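Local structure of sensor protein (Vibrio cholerae O1 biovar El Tor, 3MXQ) at residues Lys65-Leu70 and Asp76-Lys81; Asp83-Ile88 and Leu122-Ile127. The protein is the sensory PAS-domain part of a probable sensor histidine kinase, which would transfer phosphate from ATP to a histidine of a protein. One frame throughout, in Å; residues are numbered along the deposited sequence.

Contact 1: Lys65-Leu70 and Asp76-Lys81; sequences KNILEL and DYLKRK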
ATOM      1  N   LYS A  65      18.285  -5.066 -21.747  1.00 54.56           N
ATOM      2  CA  LYS A  65      19.635  -4.509 -21.705  1.00 52.10           C
ATOM      3  C   LYS A  65      20.311  -4.842 -20.380  1.00 48.61           C
ATOM      4  O   LYS A  65      19.643  -5.016 -19.361  1.00 48.82           O
ATOM      5  CB  LYS A  65      19.603  -2.997 -21.907  1.00 52.64           C
ATOM      6  CG  LYS A  65      19.117  -2.570 -23.275  1.00 54.44           C
ATOM      7  CD  LYS A  65      19.496  -1.131 -23.566  1.00 56.18           C
ATOM      8  CE  LYS A  65      19.498  -0.849 -25.060  1.00 57.46           C
ATOM      9  NZ  LYS A  65      18.143  -1.025 -25.642  1.00 58.33           N
ATOM     10  N   ASN A  66      21.637  -4.921 -20.410  1.00 43.96           N
ATOM     11  CA  ASN A  66      22.452  -5.247 -19.244  1.00 38.72           C
ATOM     12  C   ASN A  66      22.582  -4.059 -18.268  1.00 37.36           C
ATOM     13  O   ASN A  66      23.017  -2.978 -18.668  1.00 37.09           O
ATOM     14  CB  ASN A  66      23.831  -5.701 -19.740  1.00 37.21           C
ATOM     15  CG  ASN A  66      24.733  -6.225 -18.632  1.00 32.79           C
ATOM     16  OD1 ASN A  66      24.613  -5.856 -17.456  1.00 31.15           O
ATOM     17  ND2 ASN A  66      25.665  -7.082 -19.014  1.00 30.49           N
ATOM     18  N   ILE A  67      22.222  -4.263 -16.996  1.00 35.60           N
ATOM     19  CA  ILE A  67      22.312  -3.192 -15.991  1.00 34.55           C
ATOM     20  C   ILE A  67      23.730  -2.673 -15.879  1.00 36.56           C
ATOM     21  O   ILE A  67      23.955  -1.477 -15.704  1.00 36.19           O
ATOM     22  CB  ILE A  67      21.951  -3.656 -14.573  1.00 33.46           C
ATOM     23  CG1 ILE A  67      20.865  -4.695 -14.600  1.00 32.80           C
ATOM     24  CG2 ILE A  67      21.428  -2.495 -13.729  1.00 32.37           C
ATOM     25  CD1 ILE A  67      20.331  -4.949 -13.215  1.00 34.96           C
ATOM     26  N   LEU A  68      24.678  -3.600 -15.957  1.00 39.48           N
ATOM     27  CA  LEU A  68      26.087  -3.297 -15.789  1.00 42.45           C
ATOM     28  C   LEU A  68      26.572  -2.371 -16.888  1.00 44.29           C
ATOM     29  O   LEU A  68      27.443  -1.542 -16.654  1.00 44.51           O
ATOM     30  CB  LEU A  68      26.915  -4.586 -15.713  1.00 42.36           C
ATOM     31  CG  LEU A  68      26.520  -5.559 -14.588  1.00 42.23           C
ATOM     32  CD1 LEU A  68      27.280  -6.853 -14.683  1.00 41.95           C
ATOM     33  CD2 LEU A  68      26.720  -4.961 -13.206  1.00 41.54           C
ATOM     34  N   GLU A  69      25.987  -2.488 -18.076  1.00 46.04           N
ATOM     35  CA  GLU A  69      26.307  -1.568 -19.170  1.00 47.80           C
ATOM     36  C   GLU A  69      25.579  -0.225 -19.049  1.00 47.80           C
ATOM     37  O   GLU A  69      26.120   0.811 -19.441  1.00 48.00           O
ATOM     38  CB  GLU A  69      26.038  -2.215 -20.530  1.00 48.31           C
ATOM     39  CG  GLU A  69      26.930  -3.425 -20.814  1.00 50.71           C
ATOM     40  CD  GLU A  69      26.531  -4.199 -22.066  1.00 53.79           C
ATOM     41  OE1 GLU A  69      25.340  -4.162 -22.458  1.00 54.64           O
ATOM     42  OE2 GLU A  69      27.416  -4.858 -22.658  1.00 54.91           O
ATOM     43  N   LEU A  70      24.367  -0.243 -18.494  1.00 47.58           N
ATOM     44  CA  LEU A  70      23.546   0.961 -18.383  1.00 46.90           C
ATOM     45  C   LEU A  70      24.000   1.878 -17.267  1.00 46.43           C
ATOM     46  O   LEU A  70      23.764   3.079 -17.316  1.00 46.42           O
ATOM     47  CB  LEU A  70      22.069   0.611 -18.214  1.00 46.86           C
ATOM     48  CG  LEU A  70      21.315   0.200 -19.486  1.00 46.91           C
ATOM     49  CD1 LEU A  70      19.950  -0.373 -19.167  1.00 46.20           C
ATOM     50  CD2 LEU A  70      21.180   1.366 -20.468  1.00 47.29           C
ATOM     51  N   ASP A  76      30.706  -2.508 -10.918  1.00 45.34           N
ATOM     52  CA  ASP A  76      31.518  -3.260  -9.965  1.00 45.24           C
ATOM     53  C   ASP A  76      30.763  -3.643  -8.707  1.00 44.04           C
ATOM     54  O   ASP A  76      30.734  -4.808  -8.321  1.00 43.91           O
ATOM     55  CB  ASP A  76      32.738  -2.440  -9.561  1.00 45.93           C
ATOM     56  CG  ASP A  76      33.980  -2.865 -10.285  1.00 47.99           C
ATOM     57  OD1 ASP A  76      35.015  -2.155 -10.171  1.00 49.97           O
ATOM     58  OD2 ASP A  76      33.919  -3.915 -10.969  1.00 49.86           O
ATOM     59  N   TYR A  77      30.176  -2.639  -8.071  1.00 42.67           N
ATOM     60  CA  TYR A  77      29.457  -2.822  -6.836  1.00 41.42           C
ATOM     61  C   TYR A  77      28.229  -3.717  -7.063  1.00 40.51           C
ATOM     62  O   TYR A  77      28.037  -4.714  -6.359  1.00 40.41           O
ATOM     63  CB  TYR A  77      29.078  -1.452  -6.264  1.00 41.42           C
ATOM     64  CG  TYR A  77      28.430  -1.517  -4.916  1.00 41.82           C
ATOM     65  CD1 TYR A  77      27.116  -1.090  -4.734  1.00 42.16           C
ATOM     66  CD2 TYR A  77      29.125  -2.012  -3.815  1.00 42.40           C
ATOM     67  CE1 TYR A  77      26.513  -1.156  -3.485  1.00 42.89           C
ATOM     68  CE2 TYR A  77      28.531  -2.090  -2.571  1.00 42.78           C
ATOM     69  CZ  TYR A  77      27.232  -1.658  -2.408  1.00 43.27           C
ATOM     70  OH  TYR A  77      26.650  -1.739  -1.167  1.00 44.18           O
ATOM     71  N   LEU A  78      27.436  -3.368  -8.072  1.00 39.23           N
ATOM     72  CA  LEU A  78      26.252  -4.118  -8.457  1.00 37.94           C
ATOM     73  C   LEU A  78      26.516  -5.582  -8.765  1.00 37.48           C
ATOM     74  O   LEU A  78      25.733  -6.447  -8.356  1.00 37.58           O
ATOM     75  CB  LEU A  78      25.581  -3.463  -9.663  1.00 37.86           C
ATOM     76  CG  LEU A  78      24.335  -2.621  -9.387  1.00 37.42           C
ATOM     77  CD1 LEU A  78      23.714  -2.122 -10.688  1.00 36.40           C
ATOM     78  CD2 LEU A  78      23.325  -3.423  -8.590  1.00 37.15           C
ATOM     79  N   LYS A  79      27.595  -5.860  -9.496  1.00 36.67           N
ATOM     80  CA  LYS A  79      27.965  -7.230  -9.817  1.00 36.11           C
ATOM     81  C   LYS A  79      28.307  -8.020  -8.561  1.00 35.97           C
ATOM     82  O   LYS A  79      27.946  -9.193  -8.446  1.00 35.65           O
ATOM     83  CB  LYS A  79      29.119  -7.278 -10.807  1.00 35.92           C
ATOM     84  CG  LYS A  79      29.316  -8.654 -11.448  1.00 36.29           C
ATOM     85  CD  LYS A  79      30.402  -8.639 -12.521  1.00 36.99           C
ATOM     86  CE  LYS A  79      30.410  -9.927 -13.316  1.00 37.35           C
ATOM     87  NZ  LYS A  79      31.041 -11.038 -12.557  1.00 38.17           N
ATOM     88  N   ARG A  80      28.983  -7.382  -7.609  1.00 35.72           N
ATOM     89  CA  ARG A  80      29.314  -8.074  -6.376  1.00 36.22           C
ATOM     90  C   ARG A  80      28.048  -8.405  -5.593  1.00 35.48           C
ATOM     91  O   ARG A  80      27.923  -9.477  -5.011  1.00 35.48           O
ATOM     92  CB  ARG A  80      30.306  -7.284  -5.517  1.00 36.92           C
ATOM     93  CG  ARG A  80      30.859  -8.102  -4.350  1.00 39.73           C
ATOM     94  CD  ARG A  80      31.935  -7.384  -3.573  1.00 45.95           C
ATOM     95  NE  ARG A  80      33.212  -7.344  -4.302  1.00 51.38           N
ATOM     96  CZ  ARG A  80      34.025  -8.393  -4.489  1.00 53.10           C
ATOM     97  NH1 ARG A  80      33.704  -9.599  -4.029  1.00 54.74           N
ATOM     98  NH2 ARG A  80      35.152  -8.241  -5.162  1.00 52.92           N
ATOM     99  N   LYS A  81      27.105  -7.478  -5.593  1.00 34.81           N
ATOM    100  CA  LYS A  81      25.850  -7.685  -4.922  1.00 33.97           C
ATOM    101  C   LYS A  81      25.015  -8.766  -5.595  1.00 33.75           C
ATOM    102  O   LYS A  81      24.517  -9.669  -4.924  1.00 34.03           O
ATOM    103  CB  LYS A  81      25.087  -6.379  -4.846  1.00 33.80           C
ATOM    104  CG  LYS A  81      25.738  -5.364  -3.968  1.00 33.96           C
ATOM    105  CD  LYS A  81      25.854  -5.888  -2.566  1.00 35.83           C
ATOM    106  CE  LYS A  81      25.887  -4.736  -1.584  1.00 37.41           C
ATOM    107  NZ  LYS A  81      25.554  -5.180  -0.202  1.00 38.93           N
TER

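Contact 2: Asp83-Ile88 and Leu122-Ile127; sequences DTALVI and LEVIPI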
ATOM      1  N   ASP A  83      26.020 -11.089  -7.683  1.00 34.29           N
ATOM      2  CA  ASP A  83      26.733 -12.356  -7.652  1.00 34.76           C
ATOM      3  C   ASP A  83      26.668 -13.016  -6.283  1.00 34.78           C
ATOM      4  O   ASP A  83      26.531 -14.235  -6.196  1.00 34.72           O
ATOM      5  CB  ASP A  83      28.158 -12.183  -8.160  1.00 34.96           C
ATOM      6  CG  ASP A  83      28.208 -11.984  -9.673  1.00 36.39           C
ATOM      7  OD1 ASP A  83      27.138 -12.012 -10.314  1.00 38.10           O
ATOM      8  OD2 ASP A  83      29.307 -11.799 -10.235  1.00 38.66           O
ATOM      9  N   THR A  84      26.717 -12.207  -5.226  1.00 34.94           N
ATOM     10  CA  THR A  84      26.536 -12.701  -3.865  1.00 35.08           C
ATOM     11  C   THR A  84      25.231 -13.482  -3.777  1.00 35.77           C
ATOM     12  O   THR A  84      25.225 -14.643  -3.375  1.00 35.77           O
ATOM     13  CB  THR A  84      26.595 -11.558  -2.831  1.00 34.78           C
ATOM     14  OG1 THR A  84      27.872 -10.926  -2.924  1.00 35.44           O
ATOM     15  CG2 THR A  84      26.424 -12.069  -1.413  1.00 33.47           C
ATOM     16  N   ALA A  85      24.141 -12.859  -4.201  1.00 36.66           N
ATOM     17  CA  ALA A  85      22.859 -13.525  -4.228  1.00 37.90           C
ATOM     18  C   ALA A  85      22.938 -14.831  -5.005  1.00 38.89           C
ATOM     19  O   ALA A  85      22.422 -15.852  -4.557  1.00 38.62           O
ATOM     20  CB  ALA A  85      21.799 -12.609  -4.831  1.00 37.92           C
ATOM     21  N   LEU A  86      23.600 -14.790  -6.158  1.00 40.33           N
ATOM     22  CA  LEU A  86      23.622 -15.924  -7.071  1.00 41.86           C
ATOM     23  C   LEU A  86      24.368 -17.119  -6.508  1.00 43.31           C
ATOM     24  O   LEU A  86      24.009 -18.259  -6.812  1.00 43.46           O
ATOM     25  CB  LEU A  86      24.199 -15.537  -8.436  1.00 41.68           C
ATOM     26  CG  LEU A  86      23.369 -14.625  -9.349  1.00 41.21           C
ATOM     27  CD1 LEU A  86      24.154 -14.209 -10.580  1.00 40.50           C
ATOM     28  CD2 LEU A  86      22.070 -15.281  -9.766  1.00 40.51           C
ATOM     29  N   VAL A  87      25.384 -16.858  -5.680  1.00 44.87           N
ATOM     30  CA  VAL A  87      26.246 -17.925  -5.139  1.00 46.47           C
ATOM     31  C   VAL A  87      25.854 -18.419  -3.743  1.00 47.73           C
ATOM     32  O   VAL A  87      26.011 -19.601  -3.450  1.00 47.95           O
ATOM     33  CB  VAL A  87      27.764 -17.551  -5.137  1.00 46.29           C
ATOM     34  CG1 VAL A  87      28.240 -17.147  -6.520  1.00 45.98           C
ATOM     35  CG2 VAL A  87      28.044 -16.450  -4.150  1.00 46.08           C
ATOM     36  N   ILE A  88      25.360 -17.530  -2.881  1.00 49.01           N
ATOM     37  CA  ILE A  88      25.021 -17.940  -1.519  1.00 50.42           C
ATOM     38  C   ILE A  88      23.554 -18.268  -1.408  1.00 51.29           C
ATOM     39  O   ILE A  88      23.058 -18.586  -0.329  1.00 51.42           O
ATOM     40  CB  ILE A  88      25.463 -16.925  -0.418  1.00 50.30           C
ATOM     41  CG1 ILE A  88      24.492 -15.759  -0.279  1.00 49.57           C
ATOM     42  CG2 ILE A  88      26.899 -16.445  -0.648  1.00 50.94           C
ATOM     43  CD1 ILE A  88      24.463 -15.192   1.116  1.00 48.31           C
ATOM     44  N   LEU A 122      19.907  -0.867  -0.200  1.00 37.09           N
ATOM     45  CA  LEU A 122      19.803  -1.790  -1.328  1.00 34.67           C
ATOM     46  C   LEU A 122      19.457  -3.183  -0.851  1.00 33.89           C
ATOM     47  O   LEU A 122      20.068  -3.707   0.091  1.00 34.03           O
ATOM     48  CB  LEU A 122      21.117  -1.828  -2.110  1.00 33.95           C
ATOM     49  CG  LEU A 122      21.278  -2.935  -3.146  1.00 32.64           C
ATOM     50  CD1 LEU A 122      20.346  -2.754  -4.303  1.00 31.57           C
ATOM     51  CD2 LEU A 122      22.702  -2.942  -3.647  1.00 32.81           C
ATOM     52  N   GLU A 123      18.479  -3.782  -1.519  1.00 33.04           N
ATOM     53  CA  GLU A 123      18.028  -5.136  -1.209  1.00 32.22           C
ATOM     54  C   GLU A 123      18.132  -5.963  -2.471  1.00 31.17           C
ATOM     55  O   GLU A 123      17.608  -5.587  -3.509  1.00 31.12           O
ATOM     56  CB  GLU A 123      16.590  -5.114  -0.687  1.00 32.46           C
ATOM     57  CG  GLU A 123      16.108  -6.441  -0.140  1.00 35.66           C
ATOM     58  CD  GLU A 123      14.911  -6.321   0.842  1.00 39.94           C
ATOM     59  OE1 GLU A 123      15.018  -6.924   1.959  1.00 42.43           O
ATOM     60  OE2 GLU A 123      13.882  -5.650   0.506  1.00 40.15           O
ATOM     61  N   VAL A 124      18.853  -7.070  -2.382  1.00 30.93           N
ATOM     62  CA  VAL A 124      18.970  -8.027  -3.481  1.00 30.48           C
ATOM     63  C   VAL A 124      18.287  -9.341  -3.094  1.00 30.52           C
ATOM     64  O   VAL A 124      18.637  -9.956  -2.082  1.00 30.79           O
ATOM     65  CB  VAL A 124      20.445  -8.278  -3.834  1.00 30.10           C
ATOM     66  CG1 VAL A 124      20.543  -9.158  -5.060  1.00 30.26           C
ATOM     67  CG2 VAL A 124      21.154  -6.952  -4.102  1.00 29.48           C
ATOM     68  N   ILE A 125      17.312  -9.758  -3.886  1.00 30.61           N
ATOM     69  CA  ILE A 125      16.570 -10.984  -3.599  1.00 31.36           C
ATOM     70  C   ILE A 125      16.619 -11.934  -4.792  1.00 33.05           C
ATOM     71  O   ILE A 125      16.139 -11.589  -5.887  1.00 33.16           O
ATOM     72  CB  ILE A 125      15.085 -10.706  -3.321  1.00 30.97           C
ATOM     73  CG1 ILE A 125      14.899  -9.754  -2.129  1.00 30.38           C
ATOM     74  CG2 ILE A 125      14.347 -12.010  -3.112  1.00 30.48           C
ATOM     75  CD1 ILE A 125      13.615  -8.915  -2.190  1.00 28.40           C
ATOM     76  N   PRO A 126      17.170 -13.146  -4.584  1.00 34.54           N
ATOM     77  CA  PRO A 126      17.225 -14.155  -5.636  1.00 36.08           C
ATOM     78  C   PRO A 126      15.837 -14.694  -5.936  1.00 37.87           C
ATOM     79  O   PRO A 126      14.986 -14.652  -5.059  1.00 38.32           O
ATOM     80  CB  PRO A 126      18.096 -15.250  -5.028  1.00 35.86           C
ATOM     81  CG  PRO A 126      18.022 -15.054  -3.566  1.00 35.20           C
ATOM     82  CD  PRO A 126      17.720 -13.633  -3.306  1.00 34.55           C
ATOM     83  N   ILE A 127      15.606 -15.155  -7.165  1.00 40.31           N
ATOM     84  CA  ILE A 127      14.332 -15.793  -7.535  1.00 42.93           C
ATOM     85  C   ILE A 127      14.522 -17.157  -8.211  1.00 45.51           C
ATOM     86  O   ILE A 127      15.025 -17.256  -9.338  1.00 45.39           O
ATOM     87  CB  ILE A 127      13.448 -14.888  -8.434  1.00 42.60           C
ATOM     88  CG1 ILE A 127      13.179 -13.546  -7.746  1.00 41.89           C
ATOM     89  CG2 ILE A 127      12.137 -15.608  -8.784  1.00 42.07           C
ATOM     90  CD1 ILE A 127      12.475 -12.525  -8.618  1.00 40.70           C
TER

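Contact 1: Lys65-Leu70 and Asp76-Lys81
Leu78 and Lys79, on the long helix 75-88, pack against Ile67 and Leu68 of the short helix 67-70, an apolar contact between neighbouring helices on one side of the PAS fold, whose five-stranded antiparallel sheet lies beneath. Leu78 is the first residue of 76-81 to touch, and it meets both partners. Its CD1 methyl lies 3.8 Å from Ile67 CG2, the two side chains crossing at about a right angle, while its CB sits 4.0 Å from Leu68 CD2. Ile67 points toward the long helix, and CG2, roughly anti to the backbone N, is the branch that touches. Both Ile67 and Leu78 also rest on Leu139 of strand 134-145, so sheet and helices share one buried apolar layer. Lys79 follows at the more exposed side: its CB lies 4.1 Å from Leu68 CD2 and its aliphatic stem runs across that leucine, with NZ carried off to a salt bridge with Asp83. Asn66, just before the short helix, is its N-cap. There Leu68 N donates to Asn66 OD1 over 2.7 Å, a bent bond with an N-H...O angle of 139° and the donor tilted 33° from the carbonyl plane.

Contact 2: Asp83-Ile88 and Leu122-Ile127
Apolar packing carries the meeting of Ala85 with Val124 and Pro126, and to it the helix contributes just a methyl group. The methyl of Ala85 points at the strand and touches Val124 CG1, its CB lying 3.7 Å from that atom. Val124 turns CG1 to the helix with this branch anti to its own backbone N (chi1 -174°), and CG2 takes the place beside the N. Two residues along the strand, the ring of Pro126 approaches more loosely from the same face, its CD 4.5 Å from Ala85 CB. The backbones run close here, and the CA atoms of Ala85 and Pro126 are 5.8 Å apart. This is the helix-on-sheet packing of the PAS fold, in which helix 75-88 packs against the antiparallel sheet and strand 118-128 runs between strands 134-145 and 92-95. Val124 also reaches Leu139 of the adjoining strand, and Pro126 reaches Ile134, so the apolar layer under the helix continues onto strand 134-145.

Backbone contact is slight: Ala85 O comes to 4.4 Å from Pro126 CB, a packing distance. Between subunits, packing and charge both take part. Ile125, whose CB points away from the helix, packs on Ser14 of the second subunit, and Pro126, though turned toward the helix, touches that same serine. Glu123 OE2 forms a salt bridge with Arg21 of the second subunit.

Contacts 1 and 2 illustrate how one helix can join two parts of a domain: both use helix 75-88, whose earlier residues pack against the short helix 67-70 and whose later residues lie on strand 118-128. Their centres are about 13 Å apart, and they follow one another along the chain. Lys81 and Tyr77 bridge the interval. Lys81 CG packs 3.9 Å from Leu122 CD2, Lys81 O lies 4.0 Å from Val124 CG1, and Tyr77 CE1 is 4.2 Å from Leu122 CD2. Subunit packing reaches contact 2 through its strand, whereas contact 1 touches no other chain of the assembly.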